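Local coordinates for protein GDP-6-deoxy-D-mannose reductase (Pseudomonas aeruginosa, PDB 6X3B) that binds NADPH and probably uses it to reduce GDP-4-dehydro-6-deoxy-D-mannose to GDP-D-rhamnose, a building block of the lipopolysaccharide O-antigen, at residues K36-Y41 with I78-Q83; S189-S194 with Q253-L258; G289-L294 with W300-T305. All blocks are in the same frame, centred on the assembly; numbering follows the deposited sequence.

How the contacts relate
Following the chain from the N terminus, contact 1 (36-41 with 78-83) closes a loop of 36 residues and joins helix 33-44 to the end of strand 76-79 beside the NADPH. Contact 2 (189-194 with 253-258) then brings the starts of two helices together across 58 intervening residues. Contact 3 (289-294 with 300-305) is a short closure around helix 292-298. The three run in series, neither nesting nor crossing, and none touches another. Shared neighbours connect them: helix 225-238 packs on contacts 1 and 3, strand 219-224 on contacts 2 and 3, and helix 306-320, which begins just after contact 3, covers contact 2.

Contact 1 of 3, residues K36-Y41 with I78-Q83; sequences KHLQAY and IHLAGQ. With NDP (NADPH dihydro-nicotinamide-adenine-dinucleotide phosphate), chain E.
Leu38 meets Ile78 and Leu80 in the hydrophobic core of the Rossmann fold, where helix 33-44 lies against the parallel sheet next to the bound NADPH. Its CG is anti to the backbone N (chi1 -179°), which carries the branched end of the side chain from the helix toward the sheet. Leu38 CD2 does the touching: it lies 4.1 Å from Ile78 CD1, the outermost methyl of an extended isoleucine, and 4.5 Å from Leu80 CD1. The leucine and isoleucine chains meet at a slant. Branched aliphatics suit this place because all three residues are buried; Val27 of the neighbouring strand 23-28 also lines it, and Leu229 of helix 225-238 packs on Leu38.

Beyond strand 76-79 the chain turns from core to cofactor. Leu80 faces both ways: CD1 belongs to the packing, while Leu80 CD2 rests 4.0 Å from NADPH C4D. Leu80 O accepts a hydrogen bond from NADPH O3D, a hydroxyl of the nicotinamide ribose, at 2.9 Å. Two residues on, Gly82 N donates to NADPH O4B, the ring oxygen of the adenine ribose, at 3.1 Å with an N-H...O angle of 149°. Between them the small side chain of Ala81 brings its CB to 3.4 Å from NADPH O4B, so the ribose can lie close to the backbone. The backbone conformation of Gly82 would jam a CB against the carbonyl O of Ala81, which by itself calls for glycine. From the second shell, Thr28 OG1 is hydrogen-bonded to both Ala81 N and His79 ND1, tying the segment to the end of strand 23-28.

One short segment thus touches both riboses of the dinucleotide while its aliphatic side packs on the first helix, an arrangement characteristic of the cofactor-binding Rossmann domain in the extended short-chain dehydrogenase/reductase family.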
loop_
_atom_site.group_PDB
_atom_site.type_symbol
_atom_site.label_atom_id
_atom_site.label_comp_id
_atom_site.label_asym_id
_atom_site.label_seq_id
_atom_site.Cartn_x
_atom_site.Cartn_y
_atom_site.Cartn_z
ATOM N N LYS A 36 5.302 7.054 25.238
ATOM C CA LYS A 36 5.579 7.581 26.602
ATOM C C LYS A 36 4.395 8.429 27.078
ATOM O O LYS A 36 4.043 8.330 28.260
ATOM C CB LYS A 36 6.895 8.361 26.615
ATOM C CG LYS A 36 8.138 7.505 26.427
ATOM C CD LYS A 36 9.408 8.305 26.300
ATOM C CE LYS A 36 9.747 9.067 27.564
ATOM N NZ LYS A 36 11.057 9.753 27.465
ATOM N N HIS A 37 3.822 9.241 26.189
ATOM C CA HIS A 37 2.646 10.073 26.545
ATOM C C HIS A 37 1.433 9.168 26.793
ATOM O O HIS A 37 0.636 9.494 27.679
ATOM C CB HIS A 37 2.380 11.113 25.454
ATOM C CG HIS A 37 3.257 12.314 25.557
ATOM N ND1 HIS A 37 3.112 13.246 26.559
ATOM C CD2 HIS A 37 4.287 12.735 24.795
ATOM C CE1 HIS A 37 4.011 14.192 26.409
ATOM N NE2 HIS A 37 4.744 13.901 25.336
ATOM N N LEU A 38 1.310 8.069 26.043
ATOM C CA LEU A 38 0.157 7.189 26.237
ATOM C C LEU A 38 0.255 6.440 27.562
ATOM O O LEU A 38 -0.744 6.293 28.270
ATOM C CB LEU A 38 0.031 6.192 25.084
ATOM C CG LEU A 38 -1.141 5.195 25.103
ATOM C CD1 LEU A 38 -2.476 5.912 25.393
ATOM C CD2 LEU A 38 -1.221 4.408 23.783
ATOM N N GLN A 39 1.450 5.950 27.908
ATOM C CA GLN A 39 1.617 5.298 29.201
ATOM C C GLN A 39 1.272 6.246 30.347
ATOM O O GLN A 39 0.612 5.850 31.313
ATOM C CB GLN A 39 3.045 4.769 29.339
ATOM C CG GLN A 39 3.280 4.060 30.662
ATOM C CD GLN A 39 4.592 3.320 30.704
ATOM O OE1 GLN A 39 5.283 3.204 29.694
ATOM N NE2 GLN A 39 4.941 2.804 31.881
ATOM N N ALA A 40 1.692 7.507 30.252
ATOM C CA ALA A 40 1.358 8.474 31.296
ATOM C C ALA A 40 -0.142 8.747 31.323
ATOM O O ALA A 40 -0.754 8.786 32.395
ATOM C CB ALA A 40 2.139 9.772 31.078
ATOM N N TYR A 41 -0.744 8.919 30.145
ATOM C CA TYR A 41 -2.184 9.120 30.035
ATOM C C TYR A 41 -2.941 8.004 30.729
ATOM O O TYR A 41 -3.818 8.260 31.561
ATOM C CB TYR A 41 -2.570 9.204 28.551
ATOM C CG TYR A 41 -4.002 9.640 28.244
ATOM C CD1 TYR A 41 -5.098 8.875 28.639
ATOM C CD2 TYR A 41 -4.248 10.796 27.503
ATOM C CE1 TYR A 41 -6.409 9.269 28.339
ATOM C CE2 TYR A 41 -5.549 11.199 27.192
ATOM C CZ TYR A 41 -6.622 10.433 27.612
ATOM O OH TYR A 41 -7.899 10.845 27.296
ATOM N N ILE A 78 -2.618 -1.375 20.161
ATOM C CA ILE A 78 -2.293 -0.158 19.419
ATOM C C ILE A 78 -0.856 -0.299 18.961
ATOM O O ILE A 78 0.049 -0.510 19.784
ATOM C CB ILE A 78 -2.475 1.118 20.250
ATOM C CG1 ILE A 78 -3.915 1.249 20.738
ATOM C CG2 ILE A 78 -2.109 2.364 19.397
ATOM C CD1 ILE A 78 -4.115 2.487 21.560
ATOM N N HIS A 79 -0.643 -0.220 17.652
ATOM C CA HIS A 79 0.658 -0.493 17.068
ATOM C C HIS A 79 1.244 0.854 16.658
ATOM O O HIS A 79 0.866 1.413 15.626
ATOM C CB HIS A 79 0.524 -1.464 15.887
ATOM C CG HIS A 79 1.811 -1.730 15.165
ATOM N ND1 HIS A 79 3.030 -1.830 15.812
ATOM C CD2 HIS A 79 2.070 -1.901 13.844
ATOM C CE1 HIS A 79 3.978 -2.067 14.919
ATOM N NE2 HIS A 79 3.424 -2.112 13.715
ATOM N N LEU A 80 2.150 1.375 17.493
ATOM C CA LEU A 80 2.878 2.610 17.260
ATOM C C LEU A 80 4.281 2.391 16.719
ATOM O O LEU A 80 4.808 3.271 16.035
ATOM C CB LEU A 80 3.007 3.411 18.567
ATOM C CG LEU A 80 1.759 3.923 19.284
ATOM C CD1 LEU A 80 2.085 4.323 20.739
ATOM C CD2 LEU A 80 1.210 5.120 18.520
ATOM N N ALA A 81 4.891 1.246 16.999
ATOM C CA ALA A 81 6.329 1.085 16.816
ATOM C C ALA A 81 6.732 1.083 15.345
ATOM O O ALA A 81 6.041 0.524 14.486
ATOM C CB ALA A 81 6.805 -0.211 17.461
ATOM N N GLY A 82 7.878 1.675 15.059
ATOM C CA GLY A 82 8.389 1.642 13.705
ATOM C C GLY A 82 9.466 2.684 13.483
ATOM O O GLY A 82 9.907 3.373 14.405
ATOM N N GLN A 83 9.844 2.791 12.218
ATOM C CA GLN A 83 10.860 3.718 11.754
ATOM C C GLN A 83 10.095 4.948 11.279
ATOM O O GLN A 83 9.345 4.880 10.299
ATOM C CB GLN A 83 11.680 3.063 10.643
ATOM C CG GLN A 83 13.073 3.701 10.427
ATOM C CD GLN A 83 12.959 5.178 10.149
ATOM O OE1 GLN A 83 13.056 6.001 11.052
ATOM N NE2 GLN A 83 12.672 5.525 8.879
HETATM P PA NDP E . 9.220 7.227 17.689
HETATM O O1A NDP E . 10.205 7.097 16.576
HETATM O O2A NDP E . 9.420 8.312 18.693
HETATM O O5B NDP E . 9.082 5.823 18.446
HETATM C C5B NDP E . 9.203 4.599 17.683
HETATM C C4B NDP E . 9.052 3.422 18.613
HETATM O O4B NDP E . 9.148 2.192 17.850
HETATM C C3B NDP E . 10.100 3.309 19.731
HETATM O O3B NDP E . 9.497 2.913 20.956
HETATM C C2B NDP E . 11.059 2.256 19.191
HETATM O O2B NDP E . 11.693 1.559 20.261
HETATM C C1B NDP E . 10.089 1.340 18.458
HETATM N N9A NDP E . 10.715 0.521 17.429
HETATM C C8A NDP E . 11.388 0.963 16.318
HETATM N N7A NDP E . 11.851 -0.007 15.571
HETATM C C5A NDP E . 11.461 -1.163 16.230
HETATM C C6A NDP E . 11.648 -2.528 15.947
HETATM N N6A NDP E . 12.311 -2.935 14.868
HETATM N N1A NDP E . 11.133 -3.435 16.810
HETATM C C2A NDP E . 10.475 -2.980 17.883
HETATM N N3A NDP E . 10.236 -1.725 18.254
HETATM C C4A NDP E . 10.760 -0.852 17.378
HETATM O O3 NDP E . 7.754 7.386 17.066
HETATM P PN NDP E . 6.555 8.373 17.458
HETATM O O1N NDP E . 6.116 8.055 18.848
HETATM O O2N NDP E . 6.970 9.771 17.147
HETATM O O5D NDP E . 5.422 7.913 16.423
HETATM C C5D NDP E . 4.438 6.942 16.853
HETATM C C4D NDP E . 3.612 6.520 15.663
HETATM O O4D NDP E . 2.919 7.679 15.134
HETATM C C3D NDP E . 4.397 5.921 14.487
HETATM O O3D NDP E . 3.683 4.848 13.888
HETATM C C2D NDP E . 4.535 7.121 13.554
HETATM O O2D NDP E . 4.719 6.747 12.197
HETATM C C1D NDP E . 3.206 7.837 13.766
HETATM N N1N NDP E . 3.288 9.296 13.459
HETATM C C2N NDP E . 3.954 10.156 14.290
HETATM C C3N NDP E . 3.911 11.511 14.107
HETATM C C7N NDP E . 4.857 12.351 14.878
HETATM O O7N NDP E . 4.901 13.568 14.675
HETATM N N7N NDP E . 5.634 11.760 15.773
HETATM C C4N NDP E . 2.916 12.065 13.146
HETATM C C5N NDP E . 2.300 11.051 12.275
HETATM C C6N NDP E . 2.693 9.799 12.328
HETATM P P2B NDP E . 13.292 1.787 20.244
HETATM O O1X NDP E . 13.829 0.997 21.418
HETATM O O2X NDP E . 13.805 1.263 18.920
HETATM O O3X NDP E . 13.528 3.275 20.399
#

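Contact 2 of 3, residues S189-S194 with Q253-L258; sequences SFVIAS and QKIREL
Val191 and Ile192 pack against Ile255 and Leu258 where the first turns of helices 191-203 and 255-266 meet, an apolar helix-helix contact in the lobe that binds the sugar nucleotide in relatives of this epimerase/dehydratase family. Val191 CG1 approaches Ile255 CG2 at 3.6 Å; with chi1 at 65° this methyl lies between the backbone N and the carbonyl carbon and faces the other helix. Both are methyls on the beta branch, so valine and isoleucine meet here close to their backbones. Ile192 spans the wider gap with its longer arm, and its CD1 meets Leu258 CB at 3.7 Å and Ile255 CG2 at 4.1 Å. It crosses the leucine at nearly a right angle, fitting between two residues one helical turn apart.

The next shell is apolar too. Leu310 of helix 306-320 touches both Ile192 and Leu258, and Phe222 of strand 219-224 packs on Ile255 and Leu258. Phe190, at the N-cap position of helix 191-203, touches the NADPH, so the packing begins one residue from the cofactor. Leu258 also turns its own branch to the isoleucine, with Leu258 CD1 4.1 Å from Ile192 CD1.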
loop_
_atom_site.group_PDB
_atom_site.type_symbol
_atom_site.label_atom_id
_atom_site.label_comp_id
_atom_site.label_asym_id
_atom_site.label_seq_id
_atom_site.Cartn_x
_atom_site.Cartn_y
_atom_site.Cartn_z
ATOM N N SER A 189 13.733 17.667 14.694
ATOM C CA SER A 189 13.765 18.093 13.298
ATOM C C SER A 189 12.472 18.778 12.869
ATOM O O SER A 189 12.455 19.451 11.832
ATOM C CB SER A 189 14.056 16.898 12.387
ATOM O OG SER A 189 12.937 16.021 12.322
ATOM N N PHE A 190 11.392 18.628 13.633
ATOM C CA PHE A 190 10.179 19.384 13.359
ATOM C C PHE A 190 10.387 20.847 13.738
ATOM O O PHE A 190 10.929 21.150 14.804
ATOM C CB PHE A 190 9.000 18.800 14.135
ATOM C CG PHE A 190 8.378 17.598 13.479
ATOM C CD1 PHE A 190 7.695 17.723 12.270
ATOM C CD2 PHE A 190 8.479 16.346 14.064
ATOM C CE1 PHE A 190 7.129 16.616 11.667
ATOM C CE2 PHE A 190 7.914 15.240 13.471
ATOM C CZ PHE A 190 7.242 15.371 12.269
ATOM N N VAL A 191 9.945 21.758 12.862
ATOM C CA VAL A 191 10.276 23.174 13.040
ATOM C C VAL A 191 9.711 23.715 14.355
ATOM O O VAL A 191 10.351 24.532 15.028
ATOM C CB VAL A 191 9.797 24.000 11.827
ATOM C CG1 VAL A 191 8.285 23.998 11.725
ATOM C CG2 VAL A 191 10.344 25.437 11.900
ATOM N N ILE A 192 8.515 23.275 14.750
ATOM C CA ILE A 192 7.929 23.810 15.977
ATOM C C ILE A 192 8.677 23.295 17.193
ATOM O O ILE A 192 8.928 24.041 18.146
ATOM C CB ILE A 192 6.429 23.484 16.065
ATOM C CG1 ILE A 192 5.669 24.217 14.959
ATOM C CG2 ILE A 192 5.899 23.874 17.453
ATOM C CD1 ILE A 192 5.984 25.712 14.876
ATOM N N ALA A 193 9.044 22.015 17.188
ATOM C CA ALA A 193 9.826 21.483 18.296
ATOM C C ALA A 193 11.188 22.162 18.371
ATOM O O ALA A 193 11.653 22.524 19.454
ATOM C CB ALA A 193 9.973 19.965 18.156
ATOM N N SER A 194 11.834 22.368 17.225
ATOM C CA SER A 194 13.136 23.027 17.232
ATOM C C SER A 194 13.020 24.478 17.688
ATOM O O SER A 194 13.875 24.970 18.436
ATOM C CB SER A 194 13.760 22.951 15.840
ATOM O OG SER A 194 14.906 23.778 15.754
ATOM N N GLN A 253 -2.844 25.950 10.873
ATOM C CA GLN A 253 -1.991 26.897 11.580
ATOM C C GLN A 253 -0.784 27.234 10.722
ATOM O O GLN A 253 -0.079 26.331 10.260
ATOM C CB GLN A 253 -1.504 26.337 12.910
ATOM C CG GLN A 253 -2.488 25.448 13.589
ATOM C CD GLN A 253 -3.245 26.166 14.674
ATOM O OE1 GLN A 253 -3.081 27.364 14.872
ATOM N NE2 GLN A 253 -4.088 25.436 15.380
ATOM N N LYS A 254 -0.537 28.528 10.535
ATOM C CA LYS A 254 0.678 28.981 9.869
ATOM C C LYS A 254 1.884 28.821 10.788
ATOM O O LYS A 254 1.862 29.265 11.942
ATOM C CB LYS A 254 0.545 30.438 9.444
ATOM C CG LYS A 254 -0.540 30.675 8.419
ATOM C CD LYS A 254 -0.704 32.156 8.140
ATOM C CE LYS A 254 -2.164 32.492 7.923
ATOM N NZ LYS A 254 -2.529 33.780 8.581
ATOM N N ILE A 255 2.943 28.194 10.271
ATOM C CA ILE A 255 4.141 27.955 11.075
ATOM C C ILE A 255 4.640 29.249 11.709
ATOM O O ILE A 255 5.019 29.277 12.889
ATOM C CB ILE A 255 5.237 27.296 10.217
ATOM C CG1 ILE A 255 4.745 25.982 9.611
ATOM C CG2 ILE A 255 6.497 27.088 11.035
ATOM C CD1 ILE A 255 3.880 25.158 10.542
ATOM N N ARG A 256 4.636 30.342 10.940
ATOM C CA ARG A 256 5.163 31.607 11.440
ATOM C C ARG A 256 4.354 32.122 12.626
ATOM O O ARG A 256 4.921 32.643 13.599
ATOM C CB ARG A 256 5.180 32.645 10.314
ATOM C CG ARG A 256 5.548 34.038 10.783
ATOM C CD ARG A 256 5.428 35.038 9.658
ATOM N NE ARG A 256 6.271 34.673 8.525
ATOM C CZ ARG A 256 7.580 34.898 8.453
ATOM N NH1 ARG A 256 8.214 35.503 9.448
ATOM N NH2 ARG A 256 8.258 34.526 7.373
ATOM N N GLU A 257 3.025 31.996 12.558
ATOM C CA GLU A 257 2.180 32.420 13.668
ATOM C C GLU A 257 2.398 31.552 14.900
ATOM O O GLU A 257 2.354 32.054 16.026
ATOM C CB GLU A 257 0.711 32.407 13.251
ATOM C CG GLU A 257 0.360 33.541 12.279
ATOM C CD GLU A 257 -1.094 33.520 11.825
ATOM O OE1 GLU A 257 -1.909 32.805 12.446
ATOM O OE2 GLU A 257 -1.416 34.223 10.842
ATOM N N LEU A 258 2.640 30.250 14.717
ATOM C CA LEU A 258 2.989 29.418 15.867
ATOM C C LEU A 258 4.310 29.858 16.489
ATOM O O LEU A 258 4.430 29.919 17.719
ATOM C CB LEU A 258 3.055 27.949 15.462
ATOM C CG LEU A 258 1.734 27.350 15.005
ATOM C CD1 LEU A 258 1.889 25.882 14.648
ATOM C CD2 LEU A 258 0.748 27.520 16.137
#

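Contact 3 of 3, residues G289-L294 with W300-T305; sequences GSHARL and WKPEIT
His291 and Trp300 form a T-shaped (edge-to-face) aromatic pair that brings together the two ends of the short helix 292-298, beside helix 225-238 and strands 219-224 and 244-247 of the Rossmann-fold sheet. The edge of the indole points at the face of the imidazole: the histidine ring and the six-membered ring of Trp300 have centroids 5.5 Å apart and planes at 81°. Trp300 CZ3 lies over the imidazole, 3.8 Å from His291 ND1. That nitrogen also has a hydrogen bond to Cys248 O, which is consistent with the ring being held with its face to the tryptophan. His291 is the N-cap residue of the helix.

One turn later Leu294 CD2 sits above the rim of the indole, 3.4 Å from Trp300 CE3, and the leucine's own surroundings continue into Leu235 and Val247. A broad, flat tryptophan suits this place because it can meet both the N-cap residue and the first turn of helix 292-298, while Leu223 and helix 225-238 pack around it. Its polar end is satisfied as well, since Trp300 NE1 is hydrogen-bonded to the carbonyl O of Asp227. Pro302 completes the contact, with its CD 4.2 Å from His291 CE1 and its N 3.9 Å above the plane of the Trp300 indole, on the face opposite Leu294 CD2.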
loop_
_atom_site.group_PDB
_atom_site.type_symbol
_atom_site.label_atom_id
_atom_site.label_comp_id
_atom_site.label_asym_id
_atom_site.label_seq_id
_atom_site.Cartn_x
_atom_site.Cartn_y
_atom_site.Cartn_z
ATOM N N GLY A 289 -6.998 18.833 7.535
ATOM C CA GLY A 289 -7.641 17.537 7.502
ATOM C C GLY A 289 -9.088 17.632 7.942
ATOM O O GLY A 289 -9.463 18.537 8.676
ATOM N N SER A 290 -9.915 16.685 7.499
ATOM C CA SER A 290 -11.266 16.545 8.044
ATOM C C SER A 290 -11.303 15.405 9.054
ATOM O O SER A 290 -10.864 14.289 8.759
ATOM C CB SER A 290 -12.305 16.284 6.951
ATOM O OG SER A 290 -13.495 15.723 7.502
ATOM N N HIS A 291 -11.844 15.682 10.237
ATOM C CA HIS A 291 -12.054 14.641 11.235
ATOM C C HIS A 291 -13.528 14.301 11.395
ATOM O O HIS A 291 -13.912 13.724 12.415
ATOM C CB HIS A 291 -11.449 15.038 12.584
ATOM C CG HIS A 291 -12.038 16.279 13.190
ATOM N ND1 HIS A 291 -11.260 17.308 13.670
ATOM C CD2 HIS A 291 -13.325 16.642 13.418
ATOM C CE1 HIS A 291 -12.039 18.256 14.164
ATOM N NE2 HIS A 291 -13.296 17.880 14.014
ATOM N N ALA A 292 -14.357 14.638 10.395
ATOM C CA ALA A 292 -15.786 14.335 10.474
ATOM C C ALA A 292 -16.024 12.856 10.716
ATOM O O ALA A 292 -16.889 12.482 11.516
ATOM C CB ALA A 292 -16.507 14.775 9.192
ATOM N N ARG A 293 -15.267 11.992 10.041
ATOM C CA ARG A 293 -15.534 10.566 10.169
ATOM C C ARG A 293 -15.278 10.092 11.597
ATOM O O ARG A 293 -16.096 9.382 12.191
ATOM C CB ARG A 293 -14.697 9.786 9.163
ATOM C CG ARG A 293 -15.004 8.309 9.138
ATOM C CD ARG A 293 -14.103 7.584 8.131
ATOM N NE ARG A 293 -14.566 7.708 6.747
ATOM C CZ ARG A 293 -14.157 6.909 5.760
ATOM N NH1 ARG A 293 -13.273 5.937 6.008
ATOM N NH2 ARG A 293 -14.634 7.068 4.528
ATOM N N LEU A 294 -14.148 10.504 12.166
ATOM C CA LEU A 294 -13.784 10.124 13.522
ATOM C C LEU A 294 -14.758 10.704 14.540
ATOM O O LEU A 294 -15.148 10.022 15.502
ATOM C CB LEU A 294 -12.366 10.614 13.788
ATOM C CG LEU A 294 -11.878 10.705 15.233
ATOM C CD1 LEU A 294 -11.713 9.309 15.709
ATOM C CD2 LEU A 294 -10.532 11.460 15.257
ATOM N N TRP A 300 -15.333 11.884 19.507
ATOM C CA TRP A 300 -14.047 12.586 19.758
ATOM C C TRP A 300 -14.077 14.035 19.258
ATOM O O TRP A 300 -14.613 14.285 18.166
ATOM C CB TRP A 300 -12.878 11.813 19.130
ATOM C CG TRP A 300 -11.542 12.473 19.293
ATOM C CD1 TRP A 300 -10.644 12.272 20.298
ATOM C CD2 TRP A 300 -10.964 13.472 18.437
ATOM N NE1 TRP A 300 -9.542 13.063 20.117
ATOM C CE2 TRP A 300 -9.708 13.809 18.984
ATOM C CE3 TRP A 300 -11.372 14.102 17.258
ATOM C CZ2 TRP A 300 -8.866 14.746 18.391
ATOM C CZ3 TRP A 300 -10.539 15.028 16.673
ATOM C CH2 TRP A 300 -9.303 15.345 17.233
ATOM N N LYS A 301 -13.499 14.936 20.052
ATOM C CA LYS A 301 -13.336 16.369 19.709
ATOM C C LYS A 301 -12.003 16.832 20.308
ATOM O O LYS A 301 -11.635 16.311 21.367
ATOM C CB LYS A 301 -14.502 17.194 20.260
ATOM C CG LYS A 301 -14.480 18.675 19.907
ATOM C CD LYS A 301 -15.678 19.438 20.435
ATOM C CE LYS A 301 -15.646 20.916 20.105
ATOM N NZ LYS A 301 -16.831 21.631 20.635
ATOM N N PRO A 302 -11.230 17.723 19.651
ATOM C CA PRO A 302 -9.983 18.222 20.230
ATOM C C PRO A 302 -10.334 19.052 21.472
ATOM O O PRO A 302 -11.306 19.768 21.429
ATOM C CB PRO A 302 -9.403 19.140 19.146
ATOM C CG PRO A 302 -10.104 18.718 17.879
ATOM C CD PRO A 302 -11.475 18.251 18.316
ATOM N N GLU A 303 -9.535 18.925 22.534
ATOM C CA GLU A 303 -9.771 19.645 23.775
ATOM C C GLU A 303 -8.638 20.569 24.209
ATOM O O GLU A 303 -8.880 21.450 25.044
ATOM C CB GLU A 303 -10.035 18.657 24.925
ATOM C CG GLU A 303 -11.324 17.853 24.780
ATOM C CD GLU A 303 -12.520 18.578 25.331
ATOM O OE1 GLU A 303 -13.121 19.383 24.585
ATOM O OE2 GLU A 303 -12.845 18.355 26.516
ATOM N N ILE A 304 -7.420 20.385 23.707
ATOM C CA ILE A 304 -6.261 21.156 24.148
ATOM C C ILE A 304 -6.067 22.328 23.199
ATOM O O ILE A 304 -6.027 22.137 21.980
ATOM C CB ILE A 304 -4.996 20.281 24.199
ATOM C CG1 ILE A 304 -5.211 19.068 25.109
ATOM C CG2 ILE A 304 -3.818 21.097 24.660
ATOM C CD1 ILE A 304 -5.431 19.441 26.557
ATOM N N THR A 305 -5.954 23.538 23.741
ATOM C CA THR A 305 -5.737 24.688 22.870
ATOM C C THR A 305 -4.286 24.722 22.397
ATOM O O THR A 305 -3.374 24.196 23.050
ATOM C CB THR A 305 -6.058 26.008 23.575
ATOM O OG1 THR A 305 -5.150 26.196 24.673
ATOM C CG2 THR A 305 -7.507 26.045 24.081
#